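Local coordinates for trwC protein (Escherichia coli, PDB 1OMH) that acts as a conjugative relaxase, its N-terminal domain recognising and processing DNA at the plasmid origin of transfer, at residues Q120-R124 and Y191-V195. Sequence-based numbering, arbitrary orientation.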
loop_
_atom_site.group_PDB
_atom_site.type_symbol
_atom_site.label_atom_id
_atom_site.label_comp_id
_atom_site.label_asym_id
_atom_site.label_seq_id
_atom_site.Cartn_x
_atom_site.Cartn_y
_atom_site.Cartn_z
ATOM N N GLN B 120 12.699 3.122 5.490
ATOM C CA GLN B 120 13.607 3.421 4.398
ATOM C C GLN B 120 13.029 4.463 3.456
ATOM O O GLN B 120 13.769 5.229 2.823
ATOM C CB GLN B 120 13.975 2.130 3.663
ATOM C CG GLN B 120 14.890 1.262 4.523
ATOM C CD GLN B 120 15.349 -0.010 3.844
ATOM O OE1 GLN B 120 15.847 0.013 2.719
ATOM N NE2 GLN B 120 15.196 -1.132 4.535
ATOM N N ALA B 121 11.706 4.506 3.362
ATOM C CA ALA B 121 11.064 5.506 2.524
ATOM C C ALA B 121 11.267 6.841 3.246
ATOM O O ALA B 121 11.492 7.873 2.616
ATOM C CB ALA B 121 9.573 5.204 2.380
ATOM N N GLU B 122 11.209 6.804 4.577
ATOM C CA GLU B 122 11.385 8.021 5.366
ATOM C C GLU B 122 12.810 8.567 5.256
ATOM O O GLU B 122 13.026 9.778 5.280
ATOM C CB GLU B 122 11.035 7.761 6.834
ATOM C CG GLU B 122 11.212 8.979 7.738
ATOM C CD GLU B 122 10.690 8.744 9.139
ATOM O OE1 GLU B 122 11.011 7.690 9.719
ATOM O OE2 GLU B 122 9.968 9.614 9.666
ATOM N N ALA B 123 13.783 7.672 5.138
ATOM C CA ALA B 123 15.173 8.091 5.004
ATOM C C ALA B 123 15.328 8.856 3.692
ATOM O O ALA B 123 16.331 9.534 3.473
ATOM C CB ALA B 123 16.099 6.873 5.021
ATOM N N ARG B 124 14.320 8.751 2.827
ATOM C CA ARG B 124 14.339 9.428 1.535
ATOM C C ARG B 124 13.464 10.683 1.490
ATOM O O ARG B 124 13.366 11.334 0.453
ATOM C CB ARG B 124 13.914 8.455 0.429
ATOM C CG ARG B 124 14.920 7.338 0.176
ATOM C CD ARG B 124 14.358 6.273 -0.760
ATOM N NE ARG B 124 15.387 5.334 -1.210
ATOM C CZ ARG B 124 15.965 4.415 -0.443
ATOM N NH1 ARG B 124 15.622 4.287 0.834
ATOM N NH2 ARG B 124 16.898 3.620 -0.956
ATOM N N TYR B 191 12.431 -0.462 -5.706
ATOM C CA TYR B 191 13.375 -0.841 -4.659
ATOM C C TYR B 191 12.697 -1.083 -3.317
ATOM O O TYR B 191 13.038 -2.027 -2.607
ATOM C CB TYR B 191 14.445 0.237 -4.476
ATOM C CG TYR B 191 15.398 -0.058 -3.333
ATOM C CD1 TYR B 191 16.459 -0.945 -3.497
ATOM C CD2 TYR B 191 15.222 0.534 -2.081
ATOM C CE1 TYR B 191 17.322 -1.237 -2.437
ATOM C CE2 TYR B 191 16.074 0.250 -1.022
ATOM C CZ TYR B 191 17.120 -0.635 -1.205
ATOM O OH TYR B 191 17.959 -0.923 -0.151
ATOM N N LEU B 192 11.753 -0.219 -2.951
ATOM C CA LEU B 192 11.062 -0.377 -1.679
ATOM C C LEU B 192 10.167 -1.614 -1.694
ATOM O O LEU B 192 9.950 -2.241 -0.657
ATOM C CB LEU B 192 10.257 0.885 -1.352
ATOM C CG LEU B 192 11.140 2.113 -1.081
ATOM C CD1 LEU B 192 10.284 3.366 -1.017
ATOM C CD2 LEU B 192 11.920 1.919 0.217
ATOM N N GLY B 193 9.659 -1.968 -2.871
ATOM C CA GLY B 193 8.833 -3.160 -2.975
ATOM C C GLY B 193 9.698 -4.383 -2.706
ATOM O O GLY B 193 9.248 -5.379 -2.129
ATOM N N ALA B 194 10.961 -4.298 -3.118
ATOM C CA ALA B 194 11.903 -5.397 -2.927
ATOM C C ALA B 194 12.251 -5.511 -1.448
ATOM O O ALA B 194 12.481 -6.607 -0.937
ATOM C CB ALA B 194 13.159 -5.163 -3.762
ATOM N N VAL B 195 12.283 -4.373 -0.761
ATOM C CA VAL B 195 12.567 -4.355 0.671
ATOM C C VAL B 195 11.406 -4.996 1.440
ATOM O O VAL B 195 11.618 -5.743 2.402
ATOM C CB VAL B 195 12.759 -2.913 1.189
ATOM C CG1 VAL B 195 12.974 -2.927 2.694
ATOM C CG2 VAL B 195 13.949 -2.254 0.478
HETATM O O HOH W 1 17.924 -2.233 2.087
#
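The guanidinium of Arg124 and the ring of Tyr191 meet obliquely, their planes 32° apart, with Arg124 NH2 3.5 Å from Tyr191 CE2; Leu192 CD2 also lies obliquely by the guanidinium. Near the plane of the ring, at its edge, lies Gln120 OE1, whose amide is turned 59° from the ring. One water joins the two polar ends: it donates to Gln120 OE1 at 3.1 Å and is hydrogen-bonded to Tyr191 OH at 2.6 Å. The phenol suits this partly open border, since it offers carbon to the arginine and a hydroxyl to water. In the guanidinium plane, at its edge, Gln120 O accepts a bond from Arg124 NH1 (2.9 Å), although NH1 stands above the carbonyl plane. Arginine is long enough, extended from CG to NE, to serve this carbonyl one turn back while touching Glu184 and Ile185 of helix 183-187.

Within the TrwC relaxase domain the contact sets the C-terminal end of helix 104-122 against the early part of helix 189-206, close to the bound DNA. Buried Leu192 forks between CD1, 3.9 Å from the small Ala121 CB, and CD2, 4.0 Å from Gln120 CB. Branched Val195 packs both ends of the amide: its chi1 of 177° sets CG1 3.4 Å from Gln120 NE2, while CG2 meets OE1. Were Arg124 an alanine, Gln120 O would probably lose this side-chain donor and a gap open beside Tyr191 CE2.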